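Local coordinates for protein putative metallopeptidase (Corynebacterium diphtheriae, PDB 3QOC) that is the creatinase/prolidase-like N-terminal domain of a protein that probably acts as a metal-dependent aminopeptidase of the M24 family, at residues A[12-17]-A[50-55]; A[29-34]-A[38-43]; A[60-63]-A[69-72]; A[78-81]-A[87-90]. All blocks are in the same frame, centred on the assembly; numbering follows the deposited sequence.

All four contacts set a helix against, or beside, one mixed sheet. The touching residues of contacts 1 and 3 are all buried, whereas contacts 2 and 4 mix buried and partly exposed residues. Contacts 1 and 2 use the neighbouring strands 49-53 and 28-31 and both touch one sulfate ion, their centres about 10 Å apart; contacts 3 and 4 use the neighbouring strands 58-62 and 78-81. Contact 1 has an arginine stem beside apolar groups, contact 2 adds a backbone hydrogen bond of the first helical turn, and contacts 3 and 4 are apolar between their segments. Alternate side chains of strand 58-62 serve helices 67-73 and 85-91, placing contacts 3 and 4 on different sheet faces.

Contact 1 of 4, residues A[12-17]-A[50-55]; sequences QRRRAL and LIINKD. With SO4 (sulfate ion), chain F.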
loop_
_atom_site.group_PDB
_atom_site.type_symbol
_atom_site.label_atom_id
_atom_site.label_comp_id
_atom_site.label_asym_id
_atom_site.label_seq_id
_atom_site.Cartn_x
_atom_site.Cartn_y
_atom_site.Cartn_z
ATOM N N GLN A 12 -8.446 -9.592 -7.366
ATOM C CA GLN A 12 -7.790 -10.928 -7.216
ATOM C C GLN A 12 -6.304 -10.912 -6.815
ATOM O O GLN A 12 -5.826 -11.732 -6.036
ATOM C CB GLN A 12 -8.032 -11.807 -8.484
ATOM C CG GLN A 12 -9.584 -12.111 -8.719
ATOM C CD GLN A 12 -9.901 -12.886 -10.018
ATOM O OE1 GLN A 12 -9.208 -12.759 -11.036
ATOM N NE2 GLN A 12 -10.980 -13.665 -9.980
ATOM N N ARG A 13 -5.548 -9.956 -7.347
ATOM C CA ARG A 13 -4.149 -9.860 -7.007
ATOM C C ARG A 13 -3.989 -9.389 -5.569
ATOM O O ARG A 13 -3.066 -9.750 -4.890
ATOM C CB ARG A 13 -3.525 -8.844 -7.986
ATOM C CG ARG A 13 -3.353 -9.511 -9.369
ATOM C CD ARG A 13 -3.318 -8.462 -10.466
ATOM N NE ARG A 13 -3.121 -9.057 -11.790
ATOM C CZ ARG A 13 -2.868 -8.362 -12.874
ATOM N NH1 ARG A 13 -2.722 -7.033 -12.818
ATOM N NH2 ARG A 13 -2.714 -8.990 -14.021
ATOM N N ARG A 14 -4.841 -8.478 -5.173
ATOM C CA ARG A 14 -4.824 -7.974 -3.787
ATOM C C ARG A 14 -5.144 -9.094 -2.833
ATOM O O ARG A 14 -4.406 -9.282 -1.880
ATOM C CB ARG A 14 -5.775 -6.796 -3.600
ATOM C CG ARG A 14 -5.290 -5.560 -4.373
ATOM C CD ARG A 14 -5.917 -4.280 -3.915
ATOM N NE ARG A 14 -7.343 -4.168 -4.087
ATOM C CZ ARG A 14 -7.967 -3.903 -5.247
ATOM N NH1 ARG A 14 -7.313 -3.726 -6.392
ATOM N NH2 ARG A 14 -9.250 -3.778 -5.250
ATOM N N ARG A 15 -6.217 -9.855 -3.123
ATOM C CA ARG A 15 -6.619 -11.016 -2.339
ATOM C C ARG A 15 -5.426 -12.007 -2.219
ATOM O O ARG A 15 -5.077 -12.357 -1.123
ATOM C CB ARG A 15 -7.903 -11.663 -2.928
ATOM C CG ARG A 15 -8.165 -13.047 -2.360
ATOM C CD ARG A 15 -9.660 -13.562 -2.283
ATOM N NE ARG A 15 -10.672 -12.658 -2.849
ATOM C CZ ARG A 15 -11.101 -12.663 -4.117
ATOM N NH1 ARG A 15 -10.624 -13.541 -5.016
ATOM N NH2 ARG A 15 -12.021 -11.771 -4.494
ATOM N N ALA A 16 -4.722 -12.324 -3.317
ATOM C CA ALA A 16 -3.577 -13.218 -3.210
ATOM C C ALA A 16 -2.456 -12.640 -2.303
ATOM O O ALA A 16 -1.890 -13.367 -1.516
ATOM C CB ALA A 16 -2.996 -13.547 -4.614
ATOM N N LEU A 17 -2.163 -11.334 -2.395
ATOM C CA LEU A 17 -1.167 -10.719 -1.533
ATOM C C LEU A 17 -1.642 -10.765 -0.083
ATOM O O LEU A 17 -0.857 -11.052 0.810
ATOM C CB LEU A 17 -0.882 -9.277 -1.962
ATOM C CG LEU A 17 0.121 -8.454 -1.124
ATOM C CD1 LEU A 17 1.425 -9.243 -1.014
ATOM C CD2 LEU A 17 0.397 -7.069 -1.795
ATOM N N LEU A 50 0.489 2.466 -1.454
ATOM C CA LEU A 50 -0.674 1.565 -1.411
ATOM C C LEU A 50 -0.522 0.640 -0.199
ATOM O O LEU A 50 0.519 0.041 -0.029
ATOM C CB LEU A 50 -0.766 0.673 -2.659
ATOM C CG LEU A 50 -1.841 -0.440 -2.662
ATOM C CD1 LEU A 50 -3.211 0.193 -2.538
ATOM C CD2 LEU A 50 -1.839 -1.337 -3.914
ATOM N N ILE A 51 -1.528 0.575 0.651
ATOM C CA ILE A 51 -1.475 -0.287 1.822
ATOM C C ILE A 51 -2.517 -1.356 1.612
ATOM O O ILE A 51 -3.640 -1.041 1.332
ATOM C CB ILE A 51 -1.754 0.487 3.076
ATOM C CG1 ILE A 51 -1.568 -0.446 4.292
ATOM C CG2 ILE A 51 -3.120 1.064 3.064
ATOM C CD1 ILE A 51 -0.263 -0.034 5.115
ATOM N N ILE A 52 -2.113 -2.624 1.670
ATOM C CA ILE A 52 -3.022 -3.777 1.616
ATOM C C ILE A 52 -3.056 -4.503 2.994
ATOM O O ILE A 52 -2.023 -4.979 3.415
ATOM C CB ILE A 52 -2.563 -4.842 0.571
ATOM C CG1 ILE A 52 -2.421 -4.293 -0.867
ATOM C CG2 ILE A 52 -3.557 -6.035 0.547
ATOM C CD1 ILE A 52 -3.607 -3.571 -1.248
ATOM N N ASN A 53 -4.221 -4.593 3.642
ATOM C CA ASN A 53 -4.355 -5.167 4.971
ATOM C C ASN A 53 -4.712 -6.692 4.901
ATOM O O ASN A 53 -5.273 -7.173 3.897
ATOM C CB ASN A 53 -5.482 -4.461 5.719
ATOM C CG ASN A 53 -5.219 -2.982 5.923
ATOM O OD1 ASN A 53 -4.173 -2.608 6.468
ATOM N ND2 ASN A 53 -6.140 -2.132 5.466
ATOM N N LYS A 54 -4.434 -7.436 5.964
ATOM C CA LYS A 54 -4.867 -8.839 6.095
ATOM C C LYS A 54 -6.376 -9.035 5.880
ATOM O O LYS A 54 -6.768 -9.956 5.170
ATOM C CB LYS A 54 -4.488 -9.415 7.462
ATOM N N ASP A 55 -7.232 -8.163 6.425
ATOM C CA ASP A 55 -8.685 -8.317 6.269
ATOM C C ASP A 55 -9.179 -7.961 4.847
ATOM O O ASP A 55 -10.339 -7.744 4.652
ATOM C CB ASP A 55 -9.448 -7.431 7.293
ATOM C CG ASP A 55 -9.395 -5.930 6.940
ATOM O OD1 ASP A 55 -8.693 -5.545 5.953
ATOM O OD2 ASP A 55 -10.053 -5.122 7.640
HETATM S S SO4 F . -2.296 -6.144 -16.651
HETATM O O1 SO4 F . -2.672 -7.532 -16.627
HETATM O O2 SO4 F . -0.902 -6.316 -16.361
HETATM O O3 SO4 F . -2.543 -5.556 -17.951
HETATM O O4 SO4 F . -3.140 -5.405 -15.722
#
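Arg14 and Ile52 meet through their carbon chains, the two side chains crossing at about a right angle. The closest approach is 3.6 Å, from Arg14 CD to Ile52 CD1, and Arg14 CG stands 4.1 Å from the same methyl, so the arginine touches with its stem, and its charged end turns away from the isoleucine. The bend at chi3 (-63°) is what turns the guanidinium off the line of that stem. Ile52 is held from a second direction by Leu17, one helical turn on: Leu17 CD2 lies 4.1 Å from Ile52 CG1, and the two side chains cross obliquely. Ile52 has CG1 anti to its carbonyl carbon (chi1 -57°), which carries CD1 to Arg14 and leaves CG1 facing the leucine.

Arg13 faces another way. Its chain runs extended from CG to NE, and the sulfur of a sulfate ion, probably from the crystallisation liquor, sits in the guanidinium plane at its edge. Arg13 NH2 donates to sulfate O1 at 3.0 Å, nearly straight at 164°; Arg13 NH1 to sulfate O4, at 3.4 Å, is weak, and NH1 also donates to Tyr39 O. Arg9 and Arg38 also bind this ion.

The charge of buried Arg14 is answered outside these two segments: NH1 donates to Leu40 O, at the C-terminal end of helix 34-41, and NH2 forms a salt bridge with Asp76. Apolar contact along the stem and polar partners at its guanidinium together are consistent with the burial of this arginine, and the helix end probably helps to stabilise its positive charge.

Contact 2 of 4, residues A[29-34]-A[38-43]; sequences MLVTHL and RYLSGF. With SO4 (sulfate ion), chain F.
The turn from strand 28-31 into helix 34-41 brings Val31 and Leu40 together: Val31 CG2 lies 3.9 Å from Leu40 CD1, one methyl on another, with the side chains crossing at a slant. CG2 is the valine branch beside the backbone N (CG1 takes the anti position, chi1 -175°), and it is this branch that reaches the helix. Leu40 CD1 also packs on Leu17 of helix 9-19.

His33 holds the N-cap position, and the first turn after it is closed by Arg38 N donating to Leu34 O, 2.9 Å away with an N-H...O angle of 156°; the donor is tilted 22° from the carbonyl plane. This is a strand-to-helix unit of the alpha/beta domain, its strand lying between 49-53 and 97-102 in the mixed sheet. At the far end of the helix Gly42 leaves helical geometry with positive phi, and an ST turn spans it: Ser41 OG accepts from Phe43 N at 3.1 Å. The hydroxyl also bonds Ile37 O.

Arg38 CB stays near the first turn, 3.6 Å from Leu34 O, while bends at chi2 and chi3 lead its guanidinium out to the sulfate. Arg38 NH1 donates to sulfate O4 at 2.7 Å, O4 standing in the guanidinium plane at its edge, and Arg38 NH2 donates to sulfate O2 at 3.1 Å.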
loop_
_atom_site.group_PDB
_atom_site.type_symbol
_atom_site.label_atom_id
_atom_site.label_comp_id
_atom_site.label_asym_id
_atom_site.label_seq_id
_atom_site.Cartn_x
_atom_site.Cartn_y
_atom_site.Cartn_z
HETATM N N MSE A 29 0.671 -4.685 4.221
HETATM C CA MSE A 29 1.774 -4.478 3.364
HETATM C C MSE A 29 1.656 -3.081 2.764
HETATM O O MSE A 29 0.613 -2.669 2.233
HETATM C CB MSE A 29 1.778 -5.559 2.301
HETATM C CG MSE A 29 2.902 -5.474 1.338
HETATM SE SE MSE A 29 4.669 -6.078 2.199
HETATM C CE MSE A 29 5.177 -7.526 0.771
ATOM N N LEU A 30 2.747 -2.338 2.860
ATOM C CA LEU A 30 2.883 -1.034 2.249
ATOM C C LEU A 30 3.675 -1.196 0.948
ATOM O O LEU A 30 4.846 -1.559 0.948
ATOM C CB LEU A 30 3.664 -0.132 3.177
ATOM C CG LEU A 30 4.059 1.269 2.634
ATOM C CD1 LEU A 30 2.826 2.045 2.227
ATOM C CD2 LEU A 30 4.782 2.062 3.662
ATOM N N VAL A 31 3.034 -0.951 -0.172
ATOM C CA VAL A 31 3.658 -1.107 -1.466
ATOM C C VAL A 31 4.068 0.258 -1.987
ATOM O O VAL A 31 3.243 1.165 -2.062
ATOM C CB VAL A 31 2.609 -1.702 -2.413
ATOM C CG1 VAL A 31 3.249 -2.007 -3.804
ATOM C CG2 VAL A 31 2.011 -2.980 -1.769
ATOM N N THR A 32 5.334 0.454 -2.249
ATOM C CA THR A 32 5.810 1.696 -2.730
ATOM C C THR A 32 6.391 1.616 -4.152
ATOM O O THR A 32 6.510 2.638 -4.846
ATOM C CB THR A 32 6.884 2.280 -1.724
ATOM O OG1 THR A 32 7.894 1.291 -1.448
ATOM C CG2 THR A 32 6.224 2.770 -0.374
ATOM N N HIS A 33 6.764 0.444 -4.607
ATOM C CA HIS A 33 7.294 0.338 -5.994
ATOM C C HIS A 33 6.152 0.478 -7.027
ATOM O O HIS A 33 5.121 -0.207 -6.937
ATOM C CB HIS A 33 8.008 -0.993 -6.156
ATOM C CG HIS A 33 8.663 -1.193 -7.517
ATOM N ND1 HIS A 33 9.824 -0.540 -7.894
ATOM C CD2 HIS A 33 8.331 -1.985 -8.560
ATOM C CE1 HIS A 33 10.183 -0.926 -9.108
ATOM N NE2 HIS A 33 9.293 -1.806 -9.546
ATOM N N LEU A 34 6.292 1.385 -7.978
ATOM C CA LEU A 34 5.169 1.802 -8.789
ATOM C C LEU A 34 4.581 0.684 -9.642
ATOM O O LEU A 34 3.366 0.645 -9.824
ATOM C CB LEU A 34 5.493 3.042 -9.668
ATOM C CG LEU A 34 5.103 4.439 -9.045
ATOM C CD1 LEU A 34 3.714 4.591 -8.831
ATOM C CD2 LEU A 34 5.697 4.803 -7.717
ATOM N N ARG A 38 0.706 -0.585 -9.675
ATOM C CA ARG A 38 -0.075 -0.680 -10.906
ATOM C C ARG A 38 -0.676 -2.074 -11.075
ATOM O O ARG A 38 -1.845 -2.224 -11.429
ATOM C CB ARG A 38 0.790 -0.330 -12.119
ATOM C CG ARG A 38 0.013 0.250 -13.288
ATOM C CD ARG A 38 -0.620 -0.847 -14.129
ATOM N NE ARG A 38 0.221 -2.039 -14.197
ATOM C CZ ARG A 38 -0.207 -3.233 -14.593
ATOM N NH1 ARG A 38 -1.470 -3.399 -14.959
ATOM N NH2 ARG A 38 0.629 -4.262 -14.624
ATOM N N TYR A 39 0.142 -3.087 -10.816
ATOM C CA TYR A 39 -0.256 -4.468 -10.925
ATOM C C TYR A 39 -1.430 -4.718 -9.936
ATOM O O TYR A 39 -2.421 -5.396 -10.282
ATOM C CB TYR A 39 0.989 -5.334 -10.617
ATOM C CG TYR A 39 0.734 -6.820 -10.585
ATOM C CD1 TYR A 39 0.784 -7.586 -11.745
ATOM C CD2 TYR A 39 0.424 -7.447 -9.404
ATOM C CE1 TYR A 39 0.535 -8.956 -11.699
ATOM C CE2 TYR A 39 0.186 -8.882 -9.326
ATOM C CZ TYR A 39 0.235 -9.592 -10.479
ATOM O OH TYR A 39 -0.027 -10.924 -10.418
ATOM N N LEU A 40 -1.314 -4.186 -8.724
ATOM C CA LEU A 40 -2.325 -4.417 -7.678
ATOM C C LEU A 40 -3.545 -3.520 -7.723
ATOM O O LEU A 40 -4.613 -3.868 -7.155
ATOM C CB LEU A 40 -1.690 -4.288 -6.328
ATOM C CG LEU A 40 -0.642 -5.307 -5.931
ATOM C CD1 LEU A 40 0.117 -4.810 -4.707
ATOM C CD2 LEU A 40 -1.265 -6.706 -5.701
ATOM N N SER A 41 -3.466 -2.385 -8.440
ATOM C CA SER A 41 -4.602 -1.436 -8.409
ATOM C C SER A 41 -5.092 -0.964 -9.745
ATOM O O SER A 41 -6.264 -0.643 -9.864
ATOM C CB SER A 41 -4.206 -0.185 -7.614
ATOM O OG SER A 41 -3.224 0.540 -8.354
ATOM N N GLY A 42 -4.251 -0.910 -10.764
ATOM C CA GLY A 42 -4.707 -0.329 -12.046
ATOM C C GLY A 42 -4.255 1.142 -12.209
ATOM O O GLY A 42 -4.410 1.742 -13.300
ATOM N N PHE A 43 -3.673 1.727 -11.148
ATOM C CA PHE A 43 -3.257 3.152 -11.214
ATOM C C PHE A 43 -1.975 3.208 -11.983
ATOM O O PHE A 43 -1.038 2.512 -11.629
ATOM C CB PHE A 43 -3.042 3.734 -9.845
ATOM C CG PHE A 43 -2.508 5.127 -9.845
ATOM C CD1 PHE A 43 -3.243 6.170 -10.378
ATOM C CD2 PHE A 43 -1.218 5.381 -9.356
ATOM C CE1 PHE A 43 -2.761 7.486 -10.349
ATOM C CE2 PHE A 43 -0.698 6.710 -9.347
ATOM C CZ PHE A 43 -1.473 7.765 -9.843
HETATM S S SO4 F . -2.296 -6.144 -16.651
HETATM O O1 SO4 F . -2.672 -7.532 -16.627
HETATM O O2 SO4 F . -0.902 -6.316 -16.361
HETATM O O3 SO4 F . -2.543 -5.556 -17.951
HETATM O O4 SO4 F . -3.140 -5.405 -15.722
#

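Contact 3 of 4, residues A[60-63]-A[69-72]; sequences ISTD and QIAE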
loop_
_atom_site.group_PDB
_atom_site.type_symbol
_atom_site.label_atom_id
_atom_site.label_comp_id
_atom_site.label_asym_id
_atom_site.label_seq_id
_atom_site.Cartn_x
_atom_site.Cartn_y
_atom_site.Cartn_z
ATOM N N ILE A 60 -5.138 3.806 -0.777
ATOM C CA ILE A 60 -4.204 4.195 -1.773
ATOM C C ILE A 60 -3.965 5.695 -1.650
ATOM O O ILE A 60 -4.812 6.460 -1.182
ATOM C CB ILE A 60 -4.678 3.784 -3.155
ATOM C CG1 ILE A 60 -3.513 3.891 -4.127
ATOM C CG2 ILE A 60 -5.892 4.630 -3.616
ATOM C CD1 ILE A 60 -3.834 3.181 -5.536
ATOM N N SER A 61 -2.750 6.123 -1.935
ATOM C CA SER A 61 -2.489 7.547 -1.789
ATOM C C SER A 61 -1.770 8.113 -3.007
ATOM O O SER A 61 -0.966 7.455 -3.593
ATOM C CB SER A 61 -1.617 7.750 -0.545
ATOM O OG SER A 61 -1.265 9.110 -0.458
ATOM N N THR A 62 -2.034 9.374 -3.333
ATOM C CA THR A 62 -1.352 10.007 -4.455
ATOM C C THR A 62 -1.418 11.538 -4.262
ATOM O O THR A 62 -2.106 12.018 -3.331
ATOM C CB THR A 62 -1.928 9.586 -5.780
ATOM O OG1 THR A 62 -1.036 10.009 -6.821
ATOM C CG2 THR A 62 -3.297 10.223 -6.026
ATOM N N ASP A 63 -0.668 12.282 -5.074
ATOM C CA ASP A 63 -0.680 13.749 -5.002
ATOM C C ASP A 63 -1.864 14.372 -5.733
ATOM O O ASP A 63 -2.672 13.695 -6.391
ATOM C CB ASP A 63 0.660 14.317 -5.522
ATOM C CG ASP A 63 0.906 13.963 -6.942
ATOM O OD1 ASP A 63 0.238 14.587 -7.795
ATOM O OD2 ASP A 63 1.717 13.026 -7.218
ATOM N N GLN A 69 -7.604 11.201 -11.600
ATOM C CA GLN A 69 -7.311 9.983 -12.328
ATOM C C GLN A 69 -7.471 8.715 -11.449
ATOM O O GLN A 69 -7.814 7.678 -11.957
ATOM C CB GLN A 69 -5.898 10.042 -12.883
ATOM C CG GLN A 69 -5.389 8.753 -13.557
ATOM C CD GLN A 69 -3.959 8.900 -14.127
ATOM O OE1 GLN A 69 -3.147 7.953 -14.064
ATOM N NE2 GLN A 69 -3.640 10.070 -14.649
ATOM N N ILE A 70 -7.101 8.790 -10.177
ATOM C CA ILE A 70 -7.124 7.635 -9.292
ATOM C C ILE A 70 -8.557 7.212 -8.933
ATOM O O ILE A 70 -8.835 6.058 -8.787
ATOM C CB ILE A 70 -6.221 7.852 -8.014
ATOM C CG1 ILE A 70 -5.693 6.519 -7.482
ATOM C CG2 ILE A 70 -6.890 8.590 -6.905
ATOM C CD1 ILE A 70 -4.336 6.711 -6.688
ATOM N N ALA A 71 -9.450 8.165 -8.824
ATOM C CA ALA A 71 -10.847 7.863 -8.680
ATOM C C ALA A 71 -11.373 7.169 -9.908
ATOM O O ALA A 71 -12.143 6.220 -9.774
ATOM C CB ALA A 71 -11.675 9.177 -8.377
ATOM N N GLU A 72 -10.906 7.560 -11.092
ATOM C CA GLU A 72 -11.298 6.910 -12.331
ATOM C C GLU A 72 -10.614 5.550 -12.548
ATOM O O GLU A 72 -11.268 4.586 -12.909
ATOM C CB GLU A 72 -11.111 7.895 -13.533
ATOM C CG GLU A 72 -10.826 7.234 -14.860
ATOM C CD GLU A 72 -11.021 8.113 -16.090
ATOM O OE1 GLU A 72 -10.705 9.340 -16.063
ATOM O OE2 GLU A 72 -11.460 7.537 -17.120
#
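Strand 58-62 and helix 67-73 are the first two elements of a beta-alpha-beta unit that ends in strand 78-81, and Ile70 is the residue that seats the helix on the strand. Its terminal methyl does nearly all the touching. Ile70 CD1 lies 3.7 Å from Ile60 CD1 and, by the same margin of 3.7 Å, from Thr62 CG2, so one methyl reaches both strand residues; each pair approaches tip to tip. The flanks of the two strand side chains come in as well: Ile60 CG1 is 3.9 Å from Ile70 CD1, and Thr62 CB is likewise 3.9 Å from it. A second isoleucine branch, Ile70 CG2, stands 4.0 Å from Thr62 CG2.

Both torsions of Ile70 are near trans (chi1 -152°, chi2 154°), which stretches the side chain away from the helix and drives CD1 to the strand. Thr62 is turned so that its methyl, placed between its own backbone N and carbonyl carbon, meets the isoleucine, while OG1 is anti to the backbone N (chi1 -168°) and pairs with the carbonyl of Asn47. The buried hydroxyl therefore has a polar partner although no hydrogen bond joins the two segments, which bury 155 Å² together.

Around this apolar contact, Phe43 lies against both Thr62 and Ile70 from the chain just after helix 34-41, Leu50 of the adjoining strand 49-53 packs on Ile60, and Ser79 of strand 78-81 touches Ile60 and Ile70. Ser61, pointing away from helix 67-73, meets helix 85-91 on the other sheet face.

Contact 4 of 4, residues A[78-81]-A[87-90]; sequences ESLM and PALL
The carbonyl oxygen of Leu80 is gripped twice, by the hydroxyl of Ser61 and by the backbone N of Thr62, and this fixes the residue whose side chain meets Ala88 and Leu89. Leu80 N in turn reaches the carbonyl oxygen of Ile60, so the backbone is tied to strand 58-62 at both polar atoms.

No hydrogen bond crosses to the helix; the contact runs through one methyl. Leu80 CD2 sits beside the peptide joining Ala88 to Leu89, 3.8 Å from Ala88 O and 4.0 Å from Leu89 N. The same methyl, Leu80 CD2, meets the side chains too, with Ala88 CB at 4.0 Å and Leu89 CD2 at 4.2 Å. CG lies anti to the backbone N (chi1 169°), which sends the branched end outward to the helix. The small alanine side chain probably lets the methyl come up to the helix backbone itself.

Leu89 also packs on Ser61, whereas Ser79 and Met81 point away and touch helix 67-73. Such alternation, with a helix on each sheet face, is typical of a three-layer alpha/beta arrangement; in this creatinase/prolidase N-terminal domain helix 85-91 leads from edge strand 78-81 to strand 97-102, which runs parallel to strand 28-31 beside it in the sheet.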
loop_
_atom_site.group_PDB
_atom_site.type_symbol
_atom_site.label_atom_id
_atom_site.label_comp_id
_atom_site.label_asym_id
_atom_site.label_seq_id
_atom_site.Cartn_x
_atom_site.Cartn_y
_atom_site.Cartn_z
ATOM N N GLU A 78 -10.397 3.507 -1.386
ATOM C CA GLU A 78 -10.445 4.880 -0.837
ATOM C C GLU A 78 -9.050 5.501 -0.947
ATOM O O GLU A 78 -8.025 4.829 -0.741
ATOM C CB GLU A 78 -10.902 4.794 0.641
ATOM C CG GLU A 78 -10.861 6.050 1.441
ATOM C CD GLU A 78 -11.130 5.751 2.935
ATOM O OE1 GLU A 78 -12.253 6.079 3.396
ATOM O OE2 GLU A 78 -10.238 5.131 3.605
ATOM N N SER A 79 -9.019 6.760 -1.345
ATOM C CA SER A 79 -7.805 7.469 -1.671
ATOM C C SER A 79 -7.569 8.552 -0.645
ATOM O O SER A 79 -8.491 9.045 -0.020
ATOM C CB SER A 79 -7.886 8.107 -3.082
ATOM O OG SER A 79 -8.824 9.200 -3.168
ATOM N N LEU A 80 -6.297 8.876 -0.471
ATOM C CA LEU A 80 -5.850 9.942 0.441
ATOM C C LEU A 80 -4.912 10.788 -0.387
ATOM O O LEU A 80 -3.915 10.287 -0.925
ATOM C CB LEU A 80 -4.999 9.362 1.564
ATOM C CG LEU A 80 -4.230 10.326 2.469
ATOM C CD1 LEU A 80 -5.226 11.196 3.256
ATOM C CD2 LEU A 80 -3.427 9.553 3.511
HETATM N N MSE A 81 -5.178 12.083 -0.428
HETATM C CA MSE A 81 -4.268 12.993 -1.121
HETATM C C MSE A 81 -3.095 13.359 -0.219
HETATM O O MSE A 81 -3.307 13.802 0.887
HETATM C CB MSE A 81 -5.000 14.313 -1.460
HETATM C CG MSE A 81 -4.130 15.214 -2.308
HETATM SE SE MSE A 81 -5.185 16.880 -2.907
HETATM C CE MSE A 81 -4.889 17.930 -1.258
ATOM N N PRO A 87 4.517 8.172 3.649
ATOM C CA PRO A 87 4.442 8.586 5.032
ATOM C C PRO A 87 3.042 8.938 5.465
ATOM O O PRO A 87 2.663 8.665 6.609
ATOM C CB PRO A 87 5.396 9.804 5.102
ATOM C CG PRO A 87 6.443 9.491 4.015
ATOM C CD PRO A 87 5.649 8.831 2.936
ATOM N N ALA A 88 2.260 9.518 4.552
ATOM C CA ALA A 88 0.893 9.924 4.922
ATOM C C ALA A 88 -0.018 8.745 5.167
ATOM O O ALA A 88 -0.785 8.782 6.098
ATOM C CB ALA A 88 0.276 10.927 3.898
ATOM N N LEU A 89 0.006 7.704 4.336
ATOM C CA LEU A 89 -0.734 6.435 4.675
ATOM C C LEU A 89 -0.289 5.874 6.007
ATOM O O LEU A 89 -1.116 5.522 6.838
ATOM C CB LEU A 89 -0.562 5.300 3.622
ATOM C CG LEU A 89 -1.095 5.459 2.209
ATOM C CD1 LEU A 89 -0.571 4.251 1.321
ATOM C CD2 LEU A 89 -2.649 5.592 2.278
ATOM N N LEU A 90 1.021 5.788 6.226
ATOM C CA LEU A 90 1.534 5.159 7.444
ATOM C C LEU A 90 1.117 5.923 8.695
ATOM O O LEU A 90 0.714 5.332 9.692
ATOM C CB LEU A 90 3.061 4.994 7.368
ATOM C CG LEU A 90 3.766 4.157 8.410
ATOM C CD1 LEU A 90 3.199 2.728 8.465
ATOM C CD2 LEU A 90 5.244 4.127 8.096
#